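Local coordinates for 402AA LONG hypothetical molybdopterin biosynthesis MOEA protein (Pyrococcus horikoshii, PDB 1UZ5) that probably catalyses insertion of molybdate into adenylyl-molybdopterin, releasing AMP, in magnesium-dependent molybdenum cofactor biosynthesis, at residues Phe51-Ala63 / Tyr100-Val114. Numbering follows the deposited sequence.
With SO4 (sulfate ion), chain B.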
# COMPACT_ATOMS: atom_id res chain seq x y z
N PHE A 51 20.10 -23.42 6.25
CA PHE A 51 21.15 -24.32 6.73
C PHE A 51 22.37 -23.47 7.08
O PHE A 51 22.46 -22.32 6.66
CB PHE A 51 21.55 -25.33 5.64
CG PHE A 51 21.93 -24.69 4.33
CD1 PHE A 51 20.98 -24.47 3.34
CD2 PHE A 51 23.24 -24.27 4.10
CE1 PHE A 51 21.32 -23.84 2.13
CE2 PHE A 51 23.60 -23.65 2.90
CZ PHE A 51 22.63 -23.43 1.91
N ASP A 52 23.29 -24.03 7.86
CA ASP A 52 24.51 -23.29 8.22
C ASP A 52 25.33 -23.17 6.94
O ASP A 52 25.63 -24.17 6.30
CB ASP A 52 25.32 -24.05 9.27
CG ASP A 52 24.59 -24.20 10.59
OD1 ASP A 52 24.97 -25.09 11.37
OD2 ASP A 52 23.64 -23.43 10.84
N ARG A 53 25.69 -21.95 6.56
CA ARG A 53 26.47 -21.80 5.35
C ARG A 53 27.79 -21.07 5.57
O ARG A 53 27.90 -20.20 6.43
CB ARG A 53 25.63 -21.11 4.25
CG ARG A 53 25.22 -19.69 4.51
CD ARG A 53 24.13 -19.22 3.52
NE ARG A 53 24.38 -19.60 2.12
CZ ARG A 53 23.70 -19.13 1.08
NH1 ARG A 53 22.72 -18.26 1.25
NH2 ARG A 53 24.00 -19.54 -0.15
N ALA A 54 28.80 -21.47 4.80
CA ALA A 54 30.11 -20.85 4.90
C ALA A 54 29.98 -19.42 4.38
O ALA A 54 29.22 -19.16 3.45
CB ALA A 54 31.11 -21.61 4.05
N THR A 55 30.73 -18.50 5.00
CA THR A 55 30.70 -17.11 4.58
C THR A 55 31.97 -16.75 3.83
O THR A 55 32.13 -15.62 3.36
CB THR A 55 30.54 -16.17 5.79
OG1 THR A 55 31.64 -16.36 6.69
CG2 THR A 55 29.24 -16.46 6.52
N VAL A 56 32.88 -17.71 3.72
CA VAL A 56 34.14 -17.51 3.01
C VAL A 56 34.59 -18.84 2.42
O VAL A 56 34.10 -19.89 2.82
CB VAL A 56 35.26 -17.02 3.97
CG1 VAL A 56 34.84 -15.73 4.66
CG2 VAL A 56 35.56 -18.09 5.00
N ASP A 57 35.51 -18.79 1.46
CA ASP A 57 36.05 -20.01 0.87
C ASP A 57 37.11 -20.47 1.87
O ASP A 57 37.90 -19.67 2.36
CB ASP A 57 36.76 -19.76 -0.47
CG ASP A 57 35.80 -19.35 -1.57
OD1 ASP A 57 34.63 -19.78 -1.56
OD2 ASP A 57 36.25 -18.60 -2.47
N GLY A 58 37.13 -21.76 2.19
CA GLY A 58 38.13 -22.23 3.13
C GLY A 58 37.90 -23.66 3.56
O GLY A 58 37.49 -24.50 2.77
N TYR A 59 38.16 -23.93 4.83
CA TYR A 59 38.00 -25.28 5.33
C TYR A 59 37.08 -25.39 6.53
O TYR A 59 37.27 -24.73 7.55
CB TYR A 59 39.37 -25.87 5.67
CG TYR A 59 40.26 -25.98 4.47
CD1 TYR A 59 41.00 -24.88 4.01
CD2 TYR A 59 40.31 -27.16 3.73
CE1 TYR A 59 41.76 -24.96 2.84
CE2 TYR A 59 41.07 -27.25 2.57
CZ TYR A 59 41.78 -26.15 2.13
OH TYR A 59 42.52 -26.27 0.97
N ALA A 60 36.07 -26.25 6.38
CA ALA A 60 35.10 -26.51 7.42
C ALA A 60 35.80 -27.43 8.41
O ALA A 60 36.41 -28.42 8.00
CB ALA A 60 33.87 -27.21 6.85
N VAL A 61 35.71 -27.10 9.69
CA VAL A 61 36.35 -27.90 10.72
C VAL A 61 35.48 -27.99 11.96
O VAL A 61 34.48 -27.30 12.09
CB VAL A 61 37.69 -27.26 11.18
CG1 VAL A 61 38.60 -27.01 9.99
CG2 VAL A 61 37.41 -25.95 11.93
N ARG A 62 35.88 -28.87 12.87
CA ARG A 62 35.22 -29.00 14.16
C ARG A 62 36.13 -28.06 14.97
O ARG A 62 37.30 -28.37 15.16
CB ARG A 62 35.32 -30.43 14.66
CG ARG A 62 34.59 -31.42 13.78
CD ARG A 62 35.00 -32.86 14.03
NE ARG A 62 34.98 -33.21 15.45
CZ ARG A 62 34.53 -34.37 15.92
NH1 ARG A 62 34.06 -35.29 15.10
NH2 ARG A 62 34.55 -34.60 17.23
N ALA A 63 35.61 -26.92 15.39
CA ALA A 63 36.42 -25.94 16.12
C ALA A 63 37.29 -26.52 17.24
O ALA A 63 38.46 -26.15 17.39
CB ALA A 63 35.52 -24.84 16.68
N TYR A 100 37.15 -28.96 2.31
CA TYR A 100 37.22 -27.70 1.61
C TYR A 100 35.76 -27.29 1.42
O TYR A 100 34.89 -28.14 1.21
CB TYR A 100 37.86 -27.83 0.23
CG TYR A 100 37.79 -26.53 -0.52
CD1 TYR A 100 38.59 -25.45 -0.15
CD2 TYR A 100 36.85 -26.33 -1.52
CE1 TYR A 100 38.44 -24.21 -0.74
CE2 TYR A 100 36.69 -25.09 -2.13
CZ TYR A 100 37.49 -24.03 -1.73
OH TYR A 100 37.32 -22.79 -2.30
N ILE A 101 35.47 -26.00 1.51
CA ILE A 101 34.11 -25.54 1.33
C ILE A 101 34.13 -24.15 0.71
O ILE A 101 35.00 -23.34 1.04
CB ILE A 101 33.35 -25.50 2.68
CG1 ILE A 101 31.88 -25.16 2.46
CG2 ILE A 101 33.99 -24.46 3.62
CD1 ILE A 101 31.01 -25.42 3.68
N SER A 102 33.21 -23.88 -0.21
CA SER A 102 33.17 -22.57 -0.85
C SER A 102 32.10 -21.70 -0.20
O SER A 102 31.17 -22.21 0.44
CB SER A 102 32.92 -22.71 -2.35
OG SER A 102 31.73 -23.41 -2.61
N THR A 103 32.24 -20.39 -0.36
CA THR A 103 31.29 -19.46 0.22
C THR A 103 29.86 -19.83 -0.15
O THR A 103 29.59 -20.19 -1.30
CB THR A 103 31.57 -18.02 -0.28
OG1 THR A 103 32.92 -17.67 0.03
CG2 THR A 103 30.63 -17.04 0.40
N GLY A 104 28.96 -19.76 0.82
CA GLY A 104 27.56 -20.07 0.59
C GLY A 104 27.17 -21.53 0.70
O GLY A 104 25.99 -21.85 0.86
N ALA A 105 28.16 -22.41 0.64
CA ALA A 105 27.90 -23.85 0.72
C ALA A 105 27.54 -24.33 2.13
O ALA A 105 27.89 -23.68 3.13
CB ALA A 105 29.11 -24.61 0.18
N MET A 106 26.85 -25.46 2.20
CA MET A 106 26.42 -26.04 3.47
C MET A 106 27.53 -26.80 4.20
O MET A 106 28.22 -27.61 3.61
CB MET A 106 25.25 -26.98 3.22
CG MET A 106 24.65 -27.59 4.47
SD MET A 106 23.14 -28.50 4.07
CE MET A 106 22.96 -29.58 5.54
N LEU A 107 27.69 -26.54 5.50
CA LEU A 107 28.73 -27.25 6.25
C LEU A 107 28.41 -28.72 6.39
O LEU A 107 27.27 -29.10 6.60
CB LEU A 107 28.91 -26.65 7.65
CG LEU A 107 29.81 -25.42 7.80
CD1 LEU A 107 29.31 -24.26 6.95
CD2 LEU A 107 29.86 -25.03 9.27
N PRO A 108 29.44 -29.58 6.28
CA PRO A 108 29.22 -31.02 6.42
C PRO A 108 28.93 -31.34 7.89
O PRO A 108 29.11 -30.48 8.76
CB PRO A 108 30.53 -31.61 5.92
CG PRO A 108 31.54 -30.58 6.33
CD PRO A 108 30.86 -29.26 6.03
N GLY A 109 28.48 -32.55 8.16
CA GLY A 109 28.17 -32.94 9.53
C GLY A 109 29.31 -32.70 10.51
O GLY A 109 30.48 -32.88 10.17
N ASN A 110 28.96 -32.30 11.73
CA ASN A 110 29.90 -32.02 12.82
C ASN A 110 30.75 -30.76 12.66
O ASN A 110 31.41 -30.34 13.61
CB ASN A 110 30.84 -33.21 13.07
CG ASN A 110 30.10 -34.46 13.49
OD1 ASN A 110 29.07 -34.38 14.14
ND2 ASN A 110 30.62 -35.62 13.11
N ALA A 111 30.76 -30.15 11.48
CA ALA A 111 31.55 -28.93 11.31
C ALA A 111 30.81 -27.77 11.97
O ALA A 111 29.59 -27.70 11.93
CB ALA A 111 31.78 -28.63 9.83
N ASP A 112 31.56 -26.84 12.58
CA ASP A 112 30.92 -25.69 13.21
C ASP A 112 31.69 -24.40 12.96
O ASP A 112 31.37 -23.36 13.53
CB ASP A 112 30.74 -25.92 14.71
CG ASP A 112 32.05 -26.16 15.44
OD1 ASP A 112 33.12 -26.00 14.83
OD2 ASP A 112 32.00 -26.51 16.64
N ALA A 113 32.70 -24.47 12.11
CA ALA A 113 33.48 -23.30 11.75
C ALA A 113 34.15 -23.50 10.40
O ALA A 113 34.35 -24.63 9.96
CB ALA A 113 34.55 -23.03 12.82
N VAL A 114 34.46 -22.39 9.75
CA VAL A 114 35.15 -22.42 8.47
C VAL A 114 36.34 -21.49 8.58
O VAL A 114 36.19 -20.31 8.91
CB VAL A 114 34.26 -21.95 7.29
CG1 VAL A 114 35.08 -22.00 6.00
CG2 VAL A 114 33.03 -22.84 7.17
S SO4 B . 31.07 -23.10 -6.24
O1 SO4 B . 32.60 -22.69 -5.86
O2 SO4 B . 30.41 -21.84 -6.51
O3 SO4 B . 31.07 -23.91 -7.25
O4 SO4 B . 30.56 -23.64 -5.01
O HOH W 1 26.52 -26.90 10.63
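With CG lodged between its backbone N and carbonyl carbon (chi1 66°) and the chain bent at chi3, Arg53 swings its guanidinium against the turn at Gly104. Arg53 NE reaches Gly104 O at 3.0 Å and NH2 reaches the same oxygen at 3.2 Å, a side-on grip in which the carbonyl oxygen lies near the guanidinium plane. A leucine here would probably leave Gly104 O without these two donors and the turn less firmly tied to 51-63. That turn, type II from Ser102 to Ala105, is also clasped through the backbone, Ala54 N giving to Ala105 O and Gly104 N to Ala54 O. Just past the turn, Met106 crosses Phe51 at a slant, its CB near Phe51 CD2 and its SD 4.6 Å from the centroid of the Phe51 ring, a Met-aromatic contact. At the second residue of the turn, Asp57 OD1 accepts two bonds from Thr103: Thr103 N arrives nearly straight along the C-O direction at 2.7 Å, and its OG1 comes from above the carboxylate plane.

Further along, Tyr100, its CG anti to N (chi1 174°), directs the CD1 edge of its ring at one face of Tyr59, a T-shaped pair with planes 76° apart. Ala60 CB sits against Pro108 CD at 3.7 Å and also meets Ala111 CB. Asp112 OD1 takes the N-H of Ala63 on its syn lone pair, with Ala63 N at 2.7 Å from Asp112 OD1.

The whole illustrates how one strand can serve two neighbours: 58-61 pairs antiparallel with both 97-101 and 113-116 in a mixed sheet of the MoeA N-terminal region, and Asp112 and Ala113 opposite Val61 form a classic beta bulge.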